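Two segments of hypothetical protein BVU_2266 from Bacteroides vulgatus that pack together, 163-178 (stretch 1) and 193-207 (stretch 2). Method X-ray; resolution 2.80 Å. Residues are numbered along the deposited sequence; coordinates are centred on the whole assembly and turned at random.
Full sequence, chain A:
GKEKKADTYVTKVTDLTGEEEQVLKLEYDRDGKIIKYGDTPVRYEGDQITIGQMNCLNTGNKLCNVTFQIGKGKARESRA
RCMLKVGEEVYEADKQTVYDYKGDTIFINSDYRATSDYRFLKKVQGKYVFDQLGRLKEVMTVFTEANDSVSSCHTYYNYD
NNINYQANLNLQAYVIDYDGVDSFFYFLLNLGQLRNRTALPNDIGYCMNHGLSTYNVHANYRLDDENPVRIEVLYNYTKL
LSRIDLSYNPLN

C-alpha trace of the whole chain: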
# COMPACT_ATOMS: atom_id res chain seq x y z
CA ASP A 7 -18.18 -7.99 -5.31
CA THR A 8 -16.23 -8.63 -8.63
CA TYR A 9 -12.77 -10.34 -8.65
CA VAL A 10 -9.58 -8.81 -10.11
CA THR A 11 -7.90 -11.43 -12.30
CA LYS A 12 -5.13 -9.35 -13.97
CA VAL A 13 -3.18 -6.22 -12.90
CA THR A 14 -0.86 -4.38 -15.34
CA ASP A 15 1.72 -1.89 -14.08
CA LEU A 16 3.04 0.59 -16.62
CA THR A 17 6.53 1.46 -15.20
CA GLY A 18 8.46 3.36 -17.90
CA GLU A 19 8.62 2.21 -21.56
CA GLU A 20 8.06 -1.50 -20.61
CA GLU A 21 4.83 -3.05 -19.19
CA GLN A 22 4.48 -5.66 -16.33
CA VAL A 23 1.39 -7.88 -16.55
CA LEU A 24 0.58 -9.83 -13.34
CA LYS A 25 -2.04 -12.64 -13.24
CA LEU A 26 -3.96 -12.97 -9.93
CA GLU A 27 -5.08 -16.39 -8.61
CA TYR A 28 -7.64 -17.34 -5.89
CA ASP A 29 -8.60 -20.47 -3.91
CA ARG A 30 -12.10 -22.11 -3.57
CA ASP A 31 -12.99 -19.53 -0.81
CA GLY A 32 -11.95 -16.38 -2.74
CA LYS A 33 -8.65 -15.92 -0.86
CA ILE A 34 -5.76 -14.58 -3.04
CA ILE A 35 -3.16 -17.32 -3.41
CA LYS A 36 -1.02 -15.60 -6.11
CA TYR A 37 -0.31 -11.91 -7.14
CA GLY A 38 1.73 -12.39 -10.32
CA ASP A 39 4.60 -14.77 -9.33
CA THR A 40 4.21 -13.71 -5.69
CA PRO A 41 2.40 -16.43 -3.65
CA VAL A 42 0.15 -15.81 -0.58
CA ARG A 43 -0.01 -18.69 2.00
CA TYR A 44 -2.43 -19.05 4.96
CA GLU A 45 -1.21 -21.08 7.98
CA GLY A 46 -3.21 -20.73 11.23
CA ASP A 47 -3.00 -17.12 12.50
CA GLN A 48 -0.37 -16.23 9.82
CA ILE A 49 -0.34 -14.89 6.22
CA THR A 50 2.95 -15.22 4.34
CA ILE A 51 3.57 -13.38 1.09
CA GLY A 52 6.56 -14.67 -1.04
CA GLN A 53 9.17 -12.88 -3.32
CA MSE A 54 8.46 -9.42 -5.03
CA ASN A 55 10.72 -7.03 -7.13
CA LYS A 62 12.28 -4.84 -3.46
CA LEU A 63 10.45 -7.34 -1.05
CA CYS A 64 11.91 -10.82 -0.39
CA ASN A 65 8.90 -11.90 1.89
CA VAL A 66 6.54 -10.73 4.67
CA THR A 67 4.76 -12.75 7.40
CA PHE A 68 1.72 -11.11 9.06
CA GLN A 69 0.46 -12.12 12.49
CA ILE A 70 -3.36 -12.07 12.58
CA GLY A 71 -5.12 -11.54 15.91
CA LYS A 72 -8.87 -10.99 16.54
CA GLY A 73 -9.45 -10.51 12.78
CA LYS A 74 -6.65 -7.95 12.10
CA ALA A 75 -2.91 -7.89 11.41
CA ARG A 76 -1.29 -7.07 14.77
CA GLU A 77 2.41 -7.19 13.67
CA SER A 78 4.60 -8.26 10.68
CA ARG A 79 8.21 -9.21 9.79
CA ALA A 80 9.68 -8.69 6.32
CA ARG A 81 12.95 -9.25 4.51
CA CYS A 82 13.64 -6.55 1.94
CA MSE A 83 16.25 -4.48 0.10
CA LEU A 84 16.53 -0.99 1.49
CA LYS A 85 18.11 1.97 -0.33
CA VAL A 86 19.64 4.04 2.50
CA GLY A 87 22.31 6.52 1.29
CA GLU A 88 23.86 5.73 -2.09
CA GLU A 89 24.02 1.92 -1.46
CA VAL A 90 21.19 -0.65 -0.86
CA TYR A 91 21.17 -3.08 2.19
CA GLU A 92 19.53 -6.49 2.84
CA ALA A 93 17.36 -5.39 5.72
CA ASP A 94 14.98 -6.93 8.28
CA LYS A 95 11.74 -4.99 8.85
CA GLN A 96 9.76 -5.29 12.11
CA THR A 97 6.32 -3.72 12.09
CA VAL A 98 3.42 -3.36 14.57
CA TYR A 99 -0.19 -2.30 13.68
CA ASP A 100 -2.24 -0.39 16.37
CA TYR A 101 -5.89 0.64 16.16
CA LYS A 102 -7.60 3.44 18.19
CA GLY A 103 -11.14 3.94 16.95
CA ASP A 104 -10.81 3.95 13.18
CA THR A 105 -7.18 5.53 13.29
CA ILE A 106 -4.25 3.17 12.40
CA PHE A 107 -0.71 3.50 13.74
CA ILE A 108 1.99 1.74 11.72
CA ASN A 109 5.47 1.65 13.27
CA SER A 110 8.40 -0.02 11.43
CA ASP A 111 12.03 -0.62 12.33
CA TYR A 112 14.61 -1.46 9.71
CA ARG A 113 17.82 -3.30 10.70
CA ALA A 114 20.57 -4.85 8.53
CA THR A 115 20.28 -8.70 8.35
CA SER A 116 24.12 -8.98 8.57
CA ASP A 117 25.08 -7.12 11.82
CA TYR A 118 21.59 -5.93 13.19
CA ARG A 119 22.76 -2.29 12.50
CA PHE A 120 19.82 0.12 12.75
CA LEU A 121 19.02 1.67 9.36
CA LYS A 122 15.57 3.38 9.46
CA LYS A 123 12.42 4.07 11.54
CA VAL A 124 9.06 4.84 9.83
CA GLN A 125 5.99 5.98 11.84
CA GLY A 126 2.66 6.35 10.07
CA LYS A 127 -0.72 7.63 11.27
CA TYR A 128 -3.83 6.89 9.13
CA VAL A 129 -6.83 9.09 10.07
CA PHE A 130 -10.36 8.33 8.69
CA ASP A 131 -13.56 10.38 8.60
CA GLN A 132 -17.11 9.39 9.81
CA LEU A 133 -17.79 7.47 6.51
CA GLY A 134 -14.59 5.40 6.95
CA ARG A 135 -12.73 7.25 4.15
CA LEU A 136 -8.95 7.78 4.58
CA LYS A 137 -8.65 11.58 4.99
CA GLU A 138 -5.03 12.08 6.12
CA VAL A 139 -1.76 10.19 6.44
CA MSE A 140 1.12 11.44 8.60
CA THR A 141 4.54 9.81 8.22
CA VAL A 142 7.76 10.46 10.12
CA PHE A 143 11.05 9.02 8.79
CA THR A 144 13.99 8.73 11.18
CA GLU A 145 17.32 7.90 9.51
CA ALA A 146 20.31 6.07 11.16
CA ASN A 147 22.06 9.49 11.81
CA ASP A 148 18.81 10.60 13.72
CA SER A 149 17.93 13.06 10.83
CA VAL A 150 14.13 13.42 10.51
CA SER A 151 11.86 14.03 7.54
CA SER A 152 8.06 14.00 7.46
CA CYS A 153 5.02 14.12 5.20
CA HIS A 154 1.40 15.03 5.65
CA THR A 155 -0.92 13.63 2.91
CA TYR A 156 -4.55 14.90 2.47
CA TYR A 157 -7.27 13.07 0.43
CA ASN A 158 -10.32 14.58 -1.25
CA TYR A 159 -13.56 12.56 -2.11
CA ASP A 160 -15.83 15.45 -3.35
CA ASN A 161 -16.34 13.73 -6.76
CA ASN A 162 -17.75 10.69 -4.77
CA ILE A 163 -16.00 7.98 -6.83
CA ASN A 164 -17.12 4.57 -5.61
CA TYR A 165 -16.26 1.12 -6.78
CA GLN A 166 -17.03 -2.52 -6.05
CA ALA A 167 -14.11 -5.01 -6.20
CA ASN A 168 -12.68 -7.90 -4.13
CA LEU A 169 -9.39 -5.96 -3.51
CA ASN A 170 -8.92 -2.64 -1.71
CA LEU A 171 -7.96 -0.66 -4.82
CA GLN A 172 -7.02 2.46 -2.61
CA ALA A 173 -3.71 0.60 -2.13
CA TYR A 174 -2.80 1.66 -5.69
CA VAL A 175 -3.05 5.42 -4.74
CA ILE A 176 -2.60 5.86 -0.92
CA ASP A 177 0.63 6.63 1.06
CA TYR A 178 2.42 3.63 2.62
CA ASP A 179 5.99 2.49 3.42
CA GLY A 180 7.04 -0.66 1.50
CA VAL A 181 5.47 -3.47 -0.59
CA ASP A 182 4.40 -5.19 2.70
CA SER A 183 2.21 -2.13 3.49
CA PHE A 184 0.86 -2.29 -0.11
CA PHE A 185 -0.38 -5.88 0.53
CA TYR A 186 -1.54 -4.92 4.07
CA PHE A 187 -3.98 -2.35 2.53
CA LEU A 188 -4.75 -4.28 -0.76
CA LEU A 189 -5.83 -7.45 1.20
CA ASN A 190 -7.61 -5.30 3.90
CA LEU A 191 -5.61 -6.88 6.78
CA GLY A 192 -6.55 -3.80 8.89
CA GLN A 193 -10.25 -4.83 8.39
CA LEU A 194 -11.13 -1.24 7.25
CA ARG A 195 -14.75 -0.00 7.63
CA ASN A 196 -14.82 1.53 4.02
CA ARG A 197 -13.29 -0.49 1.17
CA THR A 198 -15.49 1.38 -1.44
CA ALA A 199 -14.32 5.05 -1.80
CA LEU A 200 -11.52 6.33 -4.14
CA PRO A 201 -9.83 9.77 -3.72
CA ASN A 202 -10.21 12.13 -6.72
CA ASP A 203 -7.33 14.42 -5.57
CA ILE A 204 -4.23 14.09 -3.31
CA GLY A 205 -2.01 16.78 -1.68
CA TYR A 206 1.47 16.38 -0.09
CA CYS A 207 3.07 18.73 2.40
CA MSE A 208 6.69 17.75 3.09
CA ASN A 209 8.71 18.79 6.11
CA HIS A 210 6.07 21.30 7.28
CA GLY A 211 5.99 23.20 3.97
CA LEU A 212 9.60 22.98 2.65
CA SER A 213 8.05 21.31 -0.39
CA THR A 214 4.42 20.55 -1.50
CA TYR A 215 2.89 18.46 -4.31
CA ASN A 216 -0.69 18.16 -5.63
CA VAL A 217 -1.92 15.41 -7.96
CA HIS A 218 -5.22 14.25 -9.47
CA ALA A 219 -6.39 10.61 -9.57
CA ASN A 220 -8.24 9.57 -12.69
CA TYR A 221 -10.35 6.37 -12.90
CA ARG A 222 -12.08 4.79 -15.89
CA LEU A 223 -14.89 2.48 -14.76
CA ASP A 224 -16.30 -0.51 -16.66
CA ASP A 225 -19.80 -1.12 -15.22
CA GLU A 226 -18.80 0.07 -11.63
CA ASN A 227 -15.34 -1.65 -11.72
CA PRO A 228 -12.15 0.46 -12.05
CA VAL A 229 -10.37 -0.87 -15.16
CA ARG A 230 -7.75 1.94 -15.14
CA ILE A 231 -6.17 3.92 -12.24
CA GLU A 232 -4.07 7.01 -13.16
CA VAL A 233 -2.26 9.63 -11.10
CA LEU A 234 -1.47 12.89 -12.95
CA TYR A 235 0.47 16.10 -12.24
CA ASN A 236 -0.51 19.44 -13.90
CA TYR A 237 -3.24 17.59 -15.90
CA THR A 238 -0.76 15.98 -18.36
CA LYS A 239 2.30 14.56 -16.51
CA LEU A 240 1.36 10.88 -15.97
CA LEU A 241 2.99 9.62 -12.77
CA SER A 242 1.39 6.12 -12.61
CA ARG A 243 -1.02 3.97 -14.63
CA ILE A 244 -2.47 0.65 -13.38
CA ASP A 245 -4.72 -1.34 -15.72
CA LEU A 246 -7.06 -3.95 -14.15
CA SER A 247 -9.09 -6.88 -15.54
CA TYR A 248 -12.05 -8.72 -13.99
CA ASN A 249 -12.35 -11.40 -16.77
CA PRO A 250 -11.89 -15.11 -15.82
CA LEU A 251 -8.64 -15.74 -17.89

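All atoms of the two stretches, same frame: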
# COMPACT_ATOMS: atom_id res chain seq x y z
N ILE A 163 -16.38 9.12 -6.00
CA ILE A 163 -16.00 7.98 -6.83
C ILE A 163 -16.06 6.75 -5.95
O ILE A 163 -15.41 6.68 -4.90
CB ILE A 163 -14.62 8.22 -7.50
CG1 ILE A 163 -14.72 9.44 -8.45
CG2 ILE A 163 -14.17 6.95 -8.27
CD1 ILE A 163 -13.47 10.10 -8.79
N ASN A 164 -16.90 5.81 -6.34
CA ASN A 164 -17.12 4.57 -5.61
C ASN A 164 -16.98 3.41 -6.55
O ASN A 164 -17.29 3.51 -7.74
CB ASN A 164 -18.49 4.55 -4.92
CG ASN A 164 -18.61 5.62 -3.86
OD1 ASN A 164 -18.07 5.51 -2.75
ND2 ASN A 164 -19.29 6.71 -4.22
N TYR A 165 -16.47 2.32 -6.02
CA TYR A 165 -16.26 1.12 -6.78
C TYR A 165 -16.68 -0.09 -5.97
O TYR A 165 -16.89 0.01 -4.75
CB TYR A 165 -14.77 1.01 -7.19
CG TYR A 165 -13.84 0.58 -6.07
CD1 TYR A 165 -13.38 1.50 -5.13
CD2 TYR A 165 -13.41 -0.73 -5.95
CE1 TYR A 165 -12.55 1.11 -4.08
CE2 TYR A 165 -12.58 -1.13 -4.91
CZ TYR A 165 -12.15 -0.20 -3.98
OH TYR A 165 -11.31 -0.56 -2.95
N GLN A 166 -16.75 -1.23 -6.65
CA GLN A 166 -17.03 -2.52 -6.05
C GLN A 166 -16.05 -3.51 -6.65
O GLN A 166 -16.05 -3.70 -7.86
CB GLN A 166 -18.48 -2.93 -6.25
CG GLN A 166 -19.06 -3.80 -5.13
CD GLN A 166 -19.49 -3.01 -3.91
OE1 GLN A 166 -18.94 -3.17 -2.81
NE2 GLN A 166 -20.51 -2.16 -4.07
N ALA A 167 -15.13 -4.03 -5.82
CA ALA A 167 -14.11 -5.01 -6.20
C ALA A 167 -13.74 -5.84 -4.98
O ALA A 167 -14.03 -5.44 -3.85
CB ALA A 167 -12.90 -4.32 -6.79
N ASN A 168 -13.12 -7.00 -5.20
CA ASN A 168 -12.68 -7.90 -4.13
C ASN A 168 -11.46 -7.32 -3.38
O ASN A 168 -11.32 -7.54 -2.18
CB ASN A 168 -12.36 -9.28 -4.70
CG ASN A 168 -11.12 -9.34 -5.55
OD1 ASN A 168 -10.98 -8.66 -6.57
ND2 ASN A 168 -10.16 -10.15 -5.14
N LEU A 169 -10.58 -6.57 -4.08
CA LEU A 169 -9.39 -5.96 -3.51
C LEU A 169 -9.67 -4.55 -3.07
O LEU A 169 -10.63 -3.93 -3.53
CB LEU A 169 -8.23 -5.94 -4.53
CG LEU A 169 -7.78 -7.25 -5.21
CD1 LEU A 169 -6.73 -6.96 -6.22
CD2 LEU A 169 -7.30 -8.28 -4.19
N ASN A 170 -8.82 -4.02 -2.16
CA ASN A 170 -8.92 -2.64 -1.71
C ASN A 170 -8.04 -1.84 -2.64
O ASN A 170 -6.83 -1.68 -2.39
CB ASN A 170 -8.56 -2.48 -0.23
CG ASN A 170 -8.68 -1.07 0.27
OD1 ASN A 170 -9.36 -0.22 -0.32
ND2 ASN A 170 -8.06 -0.79 1.40
N LEU A 171 -8.65 -1.35 -3.73
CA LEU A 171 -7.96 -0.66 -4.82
C LEU A 171 -7.33 0.69 -4.40
O LEU A 171 -6.47 1.17 -5.15
CB LEU A 171 -8.90 -0.46 -6.03
CG LEU A 171 -9.36 -1.82 -6.63
CD1 LEU A 171 -10.27 -1.63 -7.78
CD2 LEU A 171 -8.17 -2.72 -7.00
N GLN A 172 -7.64 1.24 -3.18
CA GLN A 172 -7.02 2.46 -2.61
C GLN A 172 -5.54 2.26 -2.45
O GLN A 172 -4.78 3.23 -2.46
CB GLN A 172 -7.61 2.82 -1.25
CG GLN A 172 -9.11 3.00 -1.21
CD GLN A 172 -9.65 2.97 0.20
OE1 GLN A 172 -8.91 3.07 1.20
NE2 GLN A 172 -10.98 2.81 0.30
N ALA A 173 -5.11 0.97 -2.29
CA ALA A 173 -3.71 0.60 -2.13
C ALA A 173 -2.88 1.04 -3.33
O ALA A 173 -1.67 1.21 -3.21
CB ALA A 173 -3.59 -0.91 -1.95
N TYR A 174 -3.52 1.24 -4.49
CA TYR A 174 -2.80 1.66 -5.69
C TYR A 174 -2.59 3.17 -5.71
O TYR A 174 -1.80 3.62 -6.54
CB TYR A 174 -3.53 1.19 -6.96
CG TYR A 174 -3.40 -0.30 -7.20
CD1 TYR A 174 -2.19 -0.87 -7.60
CD2 TYR A 174 -4.48 -1.16 -6.98
CE1 TYR A 174 -2.05 -2.24 -7.77
CE2 TYR A 174 -4.35 -2.54 -7.14
CZ TYR A 174 -3.13 -3.08 -7.53
OH TYR A 174 -2.98 -4.44 -7.74
N VAL A 175 -3.21 3.95 -4.77
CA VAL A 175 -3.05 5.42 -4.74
C VAL A 175 -2.65 5.99 -3.35
O VAL A 175 -2.14 7.12 -3.29
CB VAL A 175 -4.32 6.16 -5.21
CG1 VAL A 175 -4.65 5.84 -6.66
CG2 VAL A 175 -5.52 5.88 -4.30
N ILE A 176 -2.91 5.28 -2.25
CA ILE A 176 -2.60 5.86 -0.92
C ILE A 176 -1.11 5.70 -0.57
O ILE A 176 -0.35 5.02 -1.29
CB ILE A 176 -3.50 5.36 0.23
CG1 ILE A 176 -3.20 3.89 0.58
CG2 ILE A 176 -4.98 5.62 -0.17
CD1 ILE A 176 -4.01 3.30 1.67
N ASP A 177 -0.70 6.45 0.49
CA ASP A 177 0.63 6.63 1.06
C ASP A 177 0.97 5.54 2.03
O ASP A 177 0.32 5.46 3.07
CB ASP A 177 0.65 7.98 1.80
CG ASP A 177 1.93 8.75 1.73
OD1 ASP A 177 2.11 9.52 0.76
OD2 ASP A 177 2.73 8.65 2.68
N TYR A 178 1.98 4.72 1.74
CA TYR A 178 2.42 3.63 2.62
C TYR A 178 3.96 3.44 2.50
O TYR A 178 4.59 3.93 1.55
CB TYR A 178 1.67 2.31 2.33
CG TYR A 178 1.79 1.87 0.90
CD1 TYR A 178 2.94 1.23 0.44
CD2 TYR A 178 0.79 2.14 -0.02
CE1 TYR A 178 3.11 0.92 -0.90
CE2 TYR A 178 0.93 1.79 -1.36
CZ TYR A 178 2.09 1.17 -1.80
OH TYR A 178 2.25 0.81 -3.12
N GLN A 193 -8.80 -4.61 8.32
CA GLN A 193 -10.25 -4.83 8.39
C GLN A 193 -10.96 -3.44 8.43
O GLN A 193 -11.79 -3.16 9.30
CB GLN A 193 -10.57 -5.71 9.59
CG GLN A 193 -11.84 -6.51 9.55
CD GLN A 193 -11.99 -7.30 10.84
OE1 GLN A 193 -11.85 -6.79 11.97
NE2 GLN A 193 -12.29 -8.59 10.71
N LEU A 194 -10.62 -2.58 7.46
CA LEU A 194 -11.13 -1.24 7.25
C LEU A 194 -12.64 -1.21 6.99
O LEU A 194 -13.17 -2.00 6.20
CB LEU A 194 -10.41 -0.59 6.08
CG LEU A 194 -9.05 0.08 6.30
CD1 LEU A 194 -8.06 -0.79 7.07
CD2 LEU A 194 -8.48 0.52 4.97
N ARG A 195 -13.32 -0.27 7.67
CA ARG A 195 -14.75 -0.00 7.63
C ARG A 195 -15.23 0.36 6.18
O ARG A 195 -16.32 -0.09 5.79
CB ARG A 195 -15.05 1.14 8.64
CG ARG A 195 -16.50 1.58 8.80
CD ARG A 195 -16.71 2.52 9.99
NE ARG A 195 -17.20 1.83 11.18
CZ ARG A 195 -16.43 1.42 12.19
NH1 ARG A 195 -15.12 1.64 12.16
NH2 ARG A 195 -16.96 0.81 13.23
N ASN A 196 -14.43 1.11 5.38
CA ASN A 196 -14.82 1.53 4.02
C ASN A 196 -13.77 1.12 2.99
O ASN A 196 -12.74 1.75 2.85
CB ASN A 196 -15.04 3.05 3.98
CG ASN A 196 -15.59 3.62 2.70
OD1 ASN A 196 -15.26 3.22 1.58
ND2 ASN A 196 -16.39 4.66 2.83
N ARG A 197 -14.11 0.10 2.22
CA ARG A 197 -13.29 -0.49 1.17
C ARG A 197 -13.95 -0.19 -0.23
O ARG A 197 -13.75 -0.92 -1.21
CB ARG A 197 -13.21 -2.00 1.50
CG ARG A 197 -12.09 -2.79 0.83
CD ARG A 197 -11.99 -4.24 1.33
NE ARG A 197 -13.22 -5.02 1.17
CZ ARG A 197 -13.67 -5.52 0.01
NH1 ARG A 197 -13.02 -5.26 -1.12
NH2 ARG A 197 -14.78 -6.25 -0.02
N THR A 198 -14.66 0.95 -0.33
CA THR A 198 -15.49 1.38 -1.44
C THR A 198 -15.08 2.73 -2.07
O THR A 198 -15.29 2.90 -3.27
CB THR A 198 -16.91 1.49 -0.84
OG1 THR A 198 -17.52 0.23 -1.06
CG2 THR A 198 -17.78 2.60 -1.42
N ALA A 199 -14.62 3.70 -1.28
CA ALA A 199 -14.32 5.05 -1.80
C ALA A 199 -12.94 5.13 -2.46
O ALA A 199 -12.03 4.44 -2.03
CB ALA A 199 -14.38 6.05 -0.66
N LEU A 200 -12.79 6.03 -3.46
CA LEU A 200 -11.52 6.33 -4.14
C LEU A 200 -11.26 7.84 -4.13
O LEU A 200 -12.17 8.59 -4.49
CB LEU A 200 -11.47 5.80 -5.57
CG LEU A 200 -11.33 4.28 -5.74
CD1 LEU A 200 -11.55 3.86 -7.20
CD2 LEU A 200 -10.03 3.79 -5.16
N PRO A 201 -10.05 8.32 -3.73
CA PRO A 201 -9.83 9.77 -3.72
C PRO A 201 -9.70 10.33 -5.14
O PRO A 201 -9.06 9.71 -5.99
CB PRO A 201 -8.52 9.91 -2.93
CG PRO A 201 -7.78 8.65 -3.21
CD PRO A 201 -8.84 7.59 -3.28
N ASN A 202 -10.32 11.48 -5.40
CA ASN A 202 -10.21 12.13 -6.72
C ASN A 202 -8.96 13.02 -6.78
O ASN A 202 -8.38 13.17 -7.85
CB ASN A 202 -11.45 12.92 -7.06
CG ASN A 202 -11.98 13.82 -6.00
OD1 ASN A 202 -12.77 13.42 -5.15
ND2 ASN A 202 -11.68 15.08 -6.12
N ASP A 203 -8.52 13.55 -5.64
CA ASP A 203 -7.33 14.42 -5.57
C ASP A 203 -6.52 14.15 -4.29
O ASP A 203 -7.07 13.72 -3.27
CB ASP A 203 -7.75 15.90 -5.64
CG ASP A 203 -8.32 16.26 -7.02
OD1 ASP A 203 -7.52 16.39 -7.97
OD2 ASP A 203 -9.56 16.34 -7.15
N ILE A 204 -5.19 14.31 -4.40
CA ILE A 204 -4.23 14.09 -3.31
C ILE A 204 -3.26 15.27 -3.23
O ILE A 204 -2.78 15.73 -4.28
CB ILE A 204 -3.44 12.74 -3.49
CG1 ILE A 204 -4.36 11.57 -3.90
CG2 ILE A 204 -2.59 12.44 -2.21
CD1 ILE A 204 -3.73 10.48 -4.54
N GLY A 205 -2.95 15.70 -2.00
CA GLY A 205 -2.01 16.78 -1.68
C GLY A 205 -0.96 16.32 -0.67
O GLY A 205 -1.28 15.64 0.31
N TYR A 206 0.31 16.71 -0.91
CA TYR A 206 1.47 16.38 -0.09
C TYR A 206 2.14 17.60 0.48
O TYR A 206 2.54 18.47 -0.28
CB TYR A 206 2.49 15.63 -0.94
CG TYR A 206 1.94 14.35 -1.50
CD1 TYR A 206 1.96 13.17 -0.76
CD2 TYR A 206 1.41 14.31 -2.78
CE1 TYR A 206 1.46 11.98 -1.28
CE2 TYR A 206 0.89 13.13 -3.31
CZ TYR A 206 0.91 11.98 -2.55
OH TYR A 206 0.36 10.83 -3.07
N CYS A 207 2.35 17.63 1.79
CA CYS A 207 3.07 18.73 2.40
C CYS A 207 4.28 18.16 3.13
O CYS A 207 4.14 17.56 4.19
CB CYS A 207 2.16 19.55 3.31
SG CYS A 207 2.98 20.92 4.17
O HOH W 1 -13.83 10.89 -5.12
O HOH W 2 -17.94 5.77 0.62
O HOH W 3 -0.82 8.73 -1.63

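The two backbones approach each other most closely where Ile 163 to Tyr 165 run antiparallel to Thr 198 to Leu 200. Pairing here is short and weakly bonded: Asn 164 and Ala 199 form a non-hydrogen-bonded pair with their CA atoms 4.8 Å apart, flanked by backbone bonds from Leu 200 N to Ile 163 O (3.1 Å) and from Tyr 165 N to Thr 198 O (3.0 Å). Water 1 extends the link, accepting from Ile 163 N (3.2 Å) and donating to Leu 200 O (2.9 Å) and Asn 202 OD1 (2.7 Å). Stretch 1 then turns through a 3-10 segment at 171-174.

Leu 200, with the largest area covered in the contact, provides its apolar centre. Its CG lies 3.5 Å from Tyr 165 CD1 and its CB 4.0 Å from Ile 163 CG2. The Tyr 165 hydroxyl also braces its own stretch, since OH accepts from Leu 171 N at 2.9 Å.

Polar side chains mainly serve backbone carbonyls. Arg 197 reaches across with its extended first two torsions, and NH1 donates to Ala 167 O at 2.9 Å; Arg 197 CG packs 3.7 Å from Asn 170 CB. In the opposite direction, Gln 172 NE2 donates to Asn 196 O (3.3 Å) and, weakly, to Ala 199 O (3.0 Å). Asn 196 OD1 holds the turn that presents these carbonyls, accepting from Thr 198 N and Ala 199 N, each at 3.0 Å.

Farther along, Val 175 continues the apolar packing: CG2 meets Pro 201 CG at 3.7 Å, and CB lies 4.4 Å from Ile 204 CD1. The backbones then diverge, and water 3 spans the gap, donating to Val 175 O (2.7 Å) and hydrogen-bonding Tyr 206 OH (2.8 Å). Asp 177 OD1 approaches the Tyr 206 ring edge, 3.3 Å from CE1.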